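Long-range contacts in F5/8 type C domain protein (Clostridium perfringens, PDB 7JRM), which probably binds carbohydrates of mucin-type glycans through a family 51 carbohydrate-binding module that forms part of the O-glycopeptidase ZmpB: residues G99-D104 with K126-H131; E122-G127 with W218-F223; S327-T332 with N347-N352. One frame throughout, in Å; residues are numbered along the deposited sequence.

Interaction 1: residues G99-D104 with K126-H131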
loop_
_atom_site.group_PDB
_atom_site.type_symbol
_atom_site.label_atom_id
_atom_site.label_comp_id
_atom_site.label_asym_id
_atom_site.label_seq_id
_atom_site.Cartn_x
_atom_site.Cartn_y
_atom_site.Cartn_z
ATOM N N GLY A 99 -41.672 2.604 31.516
ATOM C CA GLY A 99 -41.611 2.318 30.096
ATOM C C GLY A 99 -40.981 0.962 29.820
ATOM O O GLY A 99 -41.047 0.038 30.633
ATOM N N SER A 100 -40.359 0.850 28.649
ATOM C CA SER A 100 -39.690 -0.376 28.245
ATOM C C SER A 100 -38.368 -0.034 27.574
ATOM O O SER A 100 -38.235 1.007 26.924
ATOM C CB SER A 100 -40.562 -1.213 27.299
ATOM O OG SER A 100 -40.630 -0.626 26.012
ATOM N N VAL A 101 -37.390 -0.923 27.745
ATOM C CA VAL A 101 -36.071 -0.715 27.158
ATOM C C VAL A 101 -36.173 -0.807 25.642
ATOM O O VAL A 101 -36.808 -1.722 25.101
ATOM C CB VAL A 101 -35.069 -1.737 27.717
ATOM C CG1 VAL A 101 -33.689 -1.503 27.131
ATOM C CG2 VAL A 101 -35.029 -1.658 29.235
ATOM N N ARG A 102 -35.550 0.142 24.949
ATOM C CA ARG A 102 -35.618 0.231 23.496
ATOM C C ARG A 102 -34.224 0.126 22.895
ATOM O O ARG A 102 -33.267 0.714 23.409
ATOM C CB ARG A 102 -36.275 1.543 23.054
ATOM C CG ARG A 102 -37.774 1.599 23.291
ATOM C CD ARG A 102 -38.516 0.657 22.357
ATOM N NE ARG A 102 -38.320 1.009 20.954
ATOM C CZ ARG A 102 -39.032 1.927 20.307
ATOM N NH1 ARG A 102 -39.990 2.592 20.937
ATOM N NH2 ARG A 102 -38.785 2.180 19.028
ATOM N N LYS A 103 -34.118 -0.625 21.801
ATOM C CA LYS A 103 -32.869 -0.756 21.064
ATOM C C LYS A 103 -32.781 0.343 20.014
ATOM O O LYS A 103 -33.728 0.556 19.250
ATOM C CB LYS A 103 -32.772 -2.129 20.397
ATOM C CG LYS A 103 -32.750 -3.301 21.364
ATOM C CD LYS A 103 -32.461 -4.604 20.632
ATOM C CE LYS A 103 -32.675 -5.808 21.536
ATOM N NZ LYS A 103 -32.335 -7.085 20.850
ATOM N N ASP A 104 -31.648 1.043 19.991
ATOM C CA ASP A 104 -31.333 2.094 19.025
ATOM C C ASP A 104 -32.274 3.292 19.113
ATOM O O ASP A 104 -32.212 4.184 18.258
ATOM C CB ASP A 104 -31.315 1.548 17.591
ATOM C CG ASP A 104 -30.186 0.561 17.358
ATOM O OD1 ASP A 104 -29.165 0.649 18.069
ATOM O OD2 ASP A 104 -30.319 -0.306 16.471
ATOM N N LYS A 126 -27.203 4.257 17.261
ATOM C CA LYS A 126 -27.095 3.013 18.007
ATOM C C LYS A 126 -26.992 3.299 19.499
ATOM O O LYS A 126 -26.452 4.327 19.916
ATOM C CB LYS A 126 -25.879 2.202 17.550
ATOM C CG LYS A 126 -25.701 2.148 16.042
ATOM C CD LYS A 126 -26.739 1.246 15.395
ATOM C CE LYS A 126 -26.485 -0.213 15.734
ATOM N NZ LYS A 126 -27.653 -1.075 15.399
ATOM N N GLY A 127 -27.510 2.378 20.293
ATOM C CA GLY A 127 -27.440 2.489 21.733
ATOM C C GLY A 127 -28.637 1.821 22.381
ATOM O O GLY A 127 -29.424 1.141 21.728
ATOM N N ILE A 128 -28.753 2.035 23.689
ATOM C CA ILE A 128 -29.818 1.459 24.500
ATOM C C ILE A 128 -30.482 2.584 25.280
ATOM O O ILE A 128 -29.819 3.276 26.062
ATOM C CB ILE A 128 -29.292 0.376 25.459
ATOM C CG1 ILE A 128 -28.611 -0.748 24.676
ATOM C CG2 ILE A 128 -30.420 -0.171 26.317
ATOM C CD1 ILE A 128 -29.559 -1.542 23.806
ATOM N N GLY A 129 -31.785 2.767 25.071
ATOM C CA GLY A 129 -32.553 3.746 25.803
ATOM C C GLY A 129 -33.331 3.081 26.919
ATOM O O GLY A 129 -34.147 2.191 26.675
ATOM N N THR A 130 -33.070 3.515 28.150
ATOM C CA THR A 130 -33.678 2.899 29.321
ATOM C C THR A 130 -34.132 4.000 30.275
ATOM O O THR A 130 -34.168 5.183 29.923
ATOM C CB THR A 130 -32.704 1.913 29.984
ATOM O OG1 THR A 130 -33.401 1.140 30.971
ATOM C CG2 THR A 130 -31.542 2.653 30.639
ATOM N N HIS A 131 -34.480 3.598 31.497
ATOM C CA HIS A 131 -35.070 4.499 32.477
ATOM C C HIS A 131 -34.780 3.949 33.866
ATOM O O HIS A 131 -35.011 2.764 34.120
ATOM C CB HIS A 131 -36.582 4.623 32.245
ATOM C CG HIS A 131 -37.221 5.774 32.958
ATOM N ND1 HIS A 131 -37.221 5.892 34.331
ATOM C CD2 HIS A 131 -37.901 6.846 32.487
ATOM C CE1 HIS A 131 -37.865 6.994 34.674
ATOM N NE2 HIS A 131 -38.286 7.591 33.574
#
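Asp104 and Lys126 run alongside each other and point the same way, and their ends meet in a salt bridge with OD2 of Asp104 3.0 Å from NZ of Lys126. The ammonium comes to the syn side of the carboxylate, 27° out of its plane. It gets there because the lysine chain bends at both chi2 and chi3, folding its end back toward the aspartate. The other oxygen, OD1 of Asp104, offers its anti lone pair to the backbone N of Gly127 at 3.3 Å, so the carboxylate is gripped at both oxygens. Ser87 adds a hydrogen bond to OD1, and NZ of Lys126 lies between two carboxylates, since Asp88 is its second salt-bridge partner.

Between the side chains the backbones pair as antiparallel strands at one margin of a sheet in the beta-sandwich of this NPCBM module. Arg102 and Gly129 form the hydrogen-bonded pair, each N reaching the other's O at 3.0 Å, while Asp104 N donates to Gly127 O at 2.8 Å.

At the far end the chemistry turns apolar. Val101 holds CG1 anti to its backbone N (chi1 -179°), and the valine and isoleucine side chains cross at a slant, CG1 of Val101 meeting CG2 of Ile128 at 3.6 Å. The second methyl, CG2 of Val101, lies 3.7 Å from OG1 of Thr130. That hydroxyl is engaged in turn with Ser134, and Val101, Ile128 and Thr130 all touch Ile136 on strand 134-139, in the facing sheet. Lys103, by contrast, reaches past its neighbour Ile128 to the carbonyl of Leu89 and makes a cation-pi contact with Trp91.

Interaction 2: residues E122-G127 with W218-F223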
loop_
_atom_site.group_PDB
_atom_site.type_symbol
_atom_site.label_atom_id
_atom_site.label_comp_id
_atom_site.label_asym_id
_atom_site.label_seq_id
_atom_site.Cartn_x
_atom_site.Cartn_y
_atom_site.Cartn_z
ATOM N N GLU A 122 -25.852 15.669 20.554
ATOM C CA GLU A 122 -25.300 14.562 19.784
ATOM C C GLU A 122 -26.385 13.512 19.582
ATOM O O GLU A 122 -26.932 12.982 20.556
ATOM C CB GLU A 122 -24.088 13.954 20.489
ATOM C CG GLU A 122 -23.322 12.951 19.645
ATOM C CD GLU A 122 -22.400 13.616 18.644
ATOM O OE1 GLU A 122 -22.100 14.816 18.815
ATOM O OE2 GLU A 122 -21.978 12.939 17.682
ATOM N N THR A 123 -26.693 13.215 18.323
ATOM C CA THR A 123 -27.711 12.234 17.972
ATOM C C THR A 123 -27.037 10.927 17.574
ATOM O O THR A 123 -26.166 10.914 16.698
ATOM C CB THR A 123 -28.592 12.742 16.829
ATOM O OG1 THR A 123 -29.020 14.080 17.113
ATOM C CG2 THR A 123 -29.811 11.850 16.661
ATOM N N PHE A 124 -27.439 9.836 18.220
ATOM C CA PHE A 124 -26.856 8.523 17.985
ATOM C C PHE A 124 -27.846 7.629 17.254
ATOM O O PHE A 124 -29.050 7.663 17.528
ATOM C CB PHE A 124 -26.445 7.854 19.300
ATOM C CG PHE A 124 -25.375 8.589 20.052
ATOM C CD1 PHE A 124 -25.696 9.647 20.884
ATOM C CD2 PHE A 124 -24.046 8.215 19.932
ATOM C CE1 PHE A 124 -24.711 10.322 21.580
ATOM C CE2 PHE A 124 -23.057 8.887 20.625
ATOM C CZ PHE A 124 -23.390 9.940 21.450
ATOM N N ALA A 125 -27.332 6.823 16.325
ATOM C CA ALA A 125 -28.174 5.833 15.669
ATOM C C ALA A 125 -28.230 4.535 16.460
ATOM O O ALA A 125 -29.210 3.787 16.353
ATOM C CB ALA A 125 -27.670 5.565 14.249
ATOM N N LYS A 126 -27.203 4.257 17.261
ATOM C CA LYS A 126 -27.095 3.013 18.007
ATOM C C LYS A 126 -26.992 3.299 19.499
ATOM O O LYS A 126 -26.452 4.327 19.916
ATOM C CB LYS A 126 -25.879 2.202 17.550
ATOM C CG LYS A 126 -25.701 2.148 16.042
ATOM C CD LYS A 126 -26.739 1.246 15.395
ATOM C CE LYS A 126 -26.485 -0.213 15.734
ATOM N NZ LYS A 126 -27.653 -1.075 15.399
ATOM N N GLY A 127 -27.510 2.378 20.293
ATOM C CA GLY A 127 -27.440 2.489 21.733
ATOM C C GLY A 127 -28.637 1.821 22.381
ATOM O O GLY A 127 -29.424 1.141 21.728
ATOM N N TRP A 218 -27.602 4.512 27.056
ATOM C CA TRP A 218 -26.283 3.923 26.841
ATOM C C TRP A 218 -25.965 4.115 25.360
ATOM O O TRP A 218 -26.177 3.235 24.526
ATOM C CB TRP A 218 -26.261 2.452 27.250
ATOM C CG TRP A 218 -26.637 2.210 28.681
ATOM C CD1 TRP A 218 -27.889 1.984 29.173
ATOM C CD2 TRP A 218 -25.750 2.164 29.805
ATOM N NE1 TRP A 218 -27.838 1.801 30.534
ATOM C CE2 TRP A 218 -26.536 1.908 30.947
ATOM C CE3 TRP A 218 -24.369 2.316 29.958
ATOM C CZ2 TRP A 218 -25.986 1.804 32.224
ATOM C CZ3 TRP A 218 -23.825 2.210 31.226
ATOM C CH2 TRP A 218 -24.632 1.955 32.342
ATOM N N ALA A 219 -25.462 5.303 25.036
ATOM C CA ALA A 219 -25.282 5.703 23.646
ATOM C C ALA A 219 -24.029 5.071 23.057
ATOM O O ALA A 219 -22.950 5.131 23.657
ATOM C CB ALA A 219 -25.207 7.224 23.538
ATOM N N ASP A 220 -24.177 4.467 21.875
ATOM C CA ASP A 220 -23.076 3.818 21.161
ATOM C C ASP A 220 -22.425 2.722 21.999
ATOM O O ASP A 220 -21.243 2.416 21.825
ATOM C CB ASP A 220 -22.028 4.841 20.709
ATOM C CG ASP A 220 -21.444 4.516 19.347
ATOM O OD1 ASP A 220 -22.200 4.535 18.353
ATOM O OD2 ASP A 220 -20.226 4.248 19.271
ATOM N N ALA A 221 -23.191 2.128 22.914
ATOM C CA ALA A 221 -22.672 1.066 23.766
ATOM C C ALA A 221 -22.282 -0.138 22.922
ATOM O O ALA A 221 -23.108 -0.682 22.182
ATOM C CB ALA A 221 -23.714 0.674 24.813
ATOM N N LYS A 222 -21.024 -0.556 23.033
ATOM C CA LYS A 222 -20.514 -1.598 22.156
ATOM C C LYS A 222 -19.351 -2.313 22.825
ATOM O O LYS A 222 -18.640 -1.738 23.653
ATOM C CB LYS A 222 -20.069 -1.018 20.809
ATOM C CG LYS A 222 -18.952 0.010 20.920
ATOM C CD LYS A 222 -18.648 0.650 19.577
ATOM C CE LYS A 222 -17.726 1.850 19.732
ATOM N NZ LYS A 222 -17.623 2.639 18.472
ATOM N N PHE A 223 -19.174 -3.578 22.455
ATOM C CA PHE A 223 -17.978 -4.318 22.819
ATOM C C PHE A 223 -16.870 -4.024 21.817
ATOM O O PHE A 223 -17.126 -3.731 20.647
ATOM C CB PHE A 223 -18.256 -5.821 22.853
ATOM C CG PHE A 223 -19.070 -6.265 24.035
ATOM C CD1 PHE A 223 -18.586 -6.115 25.324
ATOM C CD2 PHE A 223 -20.317 -6.844 23.856
ATOM C CE1 PHE A 223 -19.331 -6.528 26.413
ATOM C CE2 PHE A 223 -21.067 -7.259 24.941
ATOM C CZ PHE A 223 -20.573 -7.100 26.223
HETATM O O HOH W 1 -24.432 5.873 17.132
#
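Phe124 receives the methyl of Ala219 almost squarely over one ring face: CB of Ala219 sits 3.5 Å from the centroid of the Phe124 ring and only 8° off its normal. This is a CH-pi contact in which the methyl is nearly equidistant from all six ring carbons. With CG anti to the carbonyl carbon (chi1 -63°), the ring swings to the side of its backbone N and lies under the Ala219 methyl. Asp220 approaches the same ring obliquely, its CB 4.0 Å from CD2 of Phe124. Ile112 and Leu114 on strand 112-115 also touch Ala219, and Trp149 meets the Phe124 ring, so the methyl and the ring are packed among apolar side chains of strands 112-115 and 145-152.

The chain turns a corner at Asp220. Trp218 to Ala221 form a type II beta turn, with Asp220 at its third position and a positive phi of 58°. In the NPCBM beta-sandwich this turn interrupts strand 215-224 just where it faces the beginning of strand 127-131. The N of Asp220 donates to O of Lys126 at 3.0 Å, arriving from above the carbonyl plane rather than on a lone pair.

The carboxylate of Asp220 divides its oxygens between two partners. OD1 accepts from a water at 2.9 Å, and that water accepts from the N of Lys126, bridging the segments near the edge of the Phe124 ring. OD2 of Asp220 forms a salt bridge with NZ of Lys222 at 3.2 Å, and that lysine has Glu83 as a second acidic partner. Close by, CA of Gly127 packs 3.2 Å from O of Trp218, where the turn presses so near that no room remains for a beta carbon on Gly127.

Interaction 3: residues S327-T332 with N347-N352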
loop_
_atom_site.group_PDB
_atom_site.type_symbol
_atom_site.label_atom_id
_atom_site.label_comp_id
_atom_site.label_asym_id
_atom_site.label_seq_id
_atom_site.Cartn_x
_atom_site.Cartn_y
_atom_site.Cartn_z
ATOM N N SER A 327 26.371 3.610 -17.393
ATOM C CA SER A 327 26.644 5.037 -17.491
ATOM C C SER A 327 26.215 5.651 -18.820
ATOM O O SER A 327 26.262 6.878 -18.954
ATOM C CB SER A 327 28.135 5.301 -17.264
ATOM O OG SER A 327 28.838 5.339 -18.492
ATOM N N LEU A 328 25.801 4.844 -19.797
ATOM C CA LEU A 328 25.338 5.386 -21.070
ATOM C C LEU A 328 23.953 5.997 -20.914
ATOM O O LEU A 328 22.983 5.297 -20.604
ATOM C CB LEU A 328 25.308 4.314 -22.157
ATOM C CG LEU A 328 26.592 3.811 -22.830
ATOM C CD1 LEU A 328 27.539 4.960 -23.155
ATOM C CD2 LEU A 328 27.292 2.725 -22.031
ATOM N N THR A 329 23.862 7.309 -21.129
ATOM C CA THR A 329 22.582 7.974 -21.318
ATOM C C THR A 329 22.326 8.327 -22.773
ATOM O O THR A 329 21.165 8.431 -23.181
ATOM C CB THR A 329 22.504 9.250 -20.471
ATOM O OG1 THR A 329 23.501 10.183 -20.908
ATOM C CG2 THR A 329 22.719 8.928 -18.999
ATOM N N THR A 330 23.387 8.515 -23.555
ATOM C CA THR A 330 23.297 8.727 -24.991
ATOM C C THR A 330 24.423 7.953 -25.659
ATOM O O THR A 330 25.496 7.768 -25.078
ATOM C CB THR A 330 23.381 10.216 -25.358
ATOM O OG1 THR A 330 23.367 10.363 -26.784
ATOM C CG2 THR A 330 24.654 10.838 -24.797
ATOM N N LEU A 331 24.170 7.491 -26.880
ATOM C CA LEU A 331 25.145 6.672 -27.589
ATOM C C LEU A 331 24.974 6.853 -29.088
ATOM O O LEU A 331 23.849 6.819 -29.596
ATOM C CB LEU A 331 25.000 5.194 -27.213
ATOM C CG LEU A 331 26.026 4.234 -27.816
ATOM C CD1 LEU A 331 27.435 4.594 -27.369
ATOM C CD2 LEU A 331 25.695 2.800 -27.443
ATOM N N THR A 332 26.091 7.041 -29.785
ATOM C CA THR A 332 26.117 7.158 -31.235
ATOM C C THR A 332 26.865 5.964 -31.812
ATOM O O THR A 332 27.969 5.641 -31.359
ATOM C CB THR A 332 26.783 8.466 -31.670
ATOM O OG1 THR A 332 25.960 9.574 -31.286
ATOM C CG2 THR A 332 26.981 8.493 -33.179
ATOM N N ASN A 347 20.119 2.558 -18.553
ATOM C CA ASN A 347 19.872 3.991 -18.467
ATOM C C ASN A 347 19.973 4.688 -19.817
ATOM O O ASN A 347 19.976 5.923 -19.866
ATOM C CB ASN A 347 20.845 4.635 -17.476
ATOM C CG ASN A 347 20.620 4.170 -16.052
ATOM O OD1 ASN A 347 19.527 4.319 -15.504
ATOM N ND2 ASN A 347 21.654 3.600 -15.444
ATOM N N LEU A 348 20.055 3.931 -20.909
ATOM C CA LEU A 348 20.168 4.531 -22.232
ATOM C C LEU A 348 18.886 5.270 -22.590
ATOM O O LEU A 348 17.790 4.705 -22.528
ATOM C CB LEU A 348 20.473 3.458 -23.277
ATOM C CG LEU A 348 20.752 3.956 -24.697
ATOM C CD1 LEU A 348 21.973 4.862 -24.718
ATOM C CD2 LEU A 348 20.934 2.784 -25.649
ATOM N N GLU A 349 19.026 6.542 -22.964
ATOM C CA GLU A 349 17.890 7.378 -23.328
ATOM C C GLU A 349 17.846 7.740 -24.802
ATOM O O GLU A 349 16.757 7.959 -25.337
ATOM C CB GLU A 349 17.896 8.672 -22.502
ATOM C CG GLU A 349 17.974 8.450 -21.000
ATOM C CD GLU A 349 18.435 9.685 -20.250
ATOM O OE1 GLU A 349 18.511 10.765 -20.872
ATOM O OE2 GLU A 349 18.717 9.575 -19.038
ATOM N N THR A 350 18.995 7.804 -25.470
ATOM C CA THR A 350 19.059 8.192 -26.873
ATOM C C THR A 350 20.074 7.316 -27.589
ATOM O O THR A 350 21.206 7.164 -27.121
ATOM C CB THR A 350 19.438 9.671 -27.022
ATOM O OG1 THR A 350 18.373 10.490 -26.523
ATOM C CG2 THR A 350 19.692 10.016 -28.482
ATOM N N LEU A 351 19.665 6.741 -28.719
ATOM C CA LEU A 351 20.532 5.905 -29.543
ATOM C C LEU A 351 20.518 6.453 -30.963
ATOM O O LEU A 351 19.496 6.375 -31.653
ATOM C CB LEU A 351 20.082 4.443 -29.516
ATOM C CG LEU A 351 21.015 3.427 -30.176
ATOM C CD1 LEU A 351 22.465 3.701 -29.807
ATOM C CD2 LEU A 351 20.622 2.009 -29.791
ATOM N N ASN A 352 21.648 7.007 -31.397
ATOM C CA ASN A 352 21.796 7.565 -32.739
ATOM C C ASN A 352 22.565 6.552 -33.582
ATOM O O ASN A 352 23.795 6.499 -33.539
ATOM C CB ASN A 352 22.512 8.911 -32.692
ATOM C CG ASN A 352 21.733 9.960 -31.923
ATOM O OD1 ASN A 352 20.514 10.067 -32.056
ATOM N ND2 ASN A 352 22.435 10.741 -31.113
HETATM O O HOH W 2 22.846 2.960 -19.553
HETATM O O HOH W 3 24.749 10.833 -28.949
HETATM O O HOH W 4 25.082 11.784 -32.798
#
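Leu331 and Leu351 lie side by side on the buried face of two parallel strands whose recurring leucines and parallel stacking are consistent with a leucine-rich repeat. CD1 of Leu351 reaches across to CB of Leu331 at 3.9 Å and also comes within 3.4 Å of O of Leu331. Its CG stands anti to the backbone N (chi1 -172°), which turns the branch toward the neighbouring strand. CD1 of Leu348 arrives from the preceding turn and meets the same CB of Leu331 at 3.9 Å. Leu342 touches both Leu331 and Leu351, and Leu364 touches Leu351, extending the leucine interior beyond these strands.

Backbone bonds fix the register. Leu331 N donates to Thr350 O, and Asn352 N to Leu331 O at 2.9 Å, in a nearly straight bond of 171°. At the start of the pairing, O of Thr329 accepts from both Glu349 N and Thr350 N, which approach from one face of its carbonyl plane. CB of Glu349 is drawn to 3.3 Å from that oxygen, while its extended side chain runs alongside Thr329 near the surface.

The opposite face of the strands, lined by Thr330, Thr332, Thr350 and Asn352, is looser and wetter. Thr330 and Thr350 merely lie side by side, and Asn352 turns its OD1 to Asn374 of the next strand. Water fills in what direct contact does not provide: one molecule sits 2.6 Å from OG1 of Thr330 and 2.9 Å from OG1 of Thr332, with only a weak bond from ND2 of Asn352.

How the interactions relate
Interactions 1 and 2 belong to one sheet and share Lys126 and Gly127; they join at its neighbouring strands 127-131 and 215-224, their centres about 10 Å apart. Strand 127-131 is thus flanked on one side by 99-104 and on the other by 218-223. Both mix buried apolar packing with charged groups nearer the surface, but interaction 1 depends on paired strands, interaction 2 on a turn and an aromatic ring. Interaction 3 stands apart, its centre about 66 Å from that of interaction 2. Its parallel strands separate leucines inside from hydroxyls and amides outside, with water instead of salt bridges on the outer face.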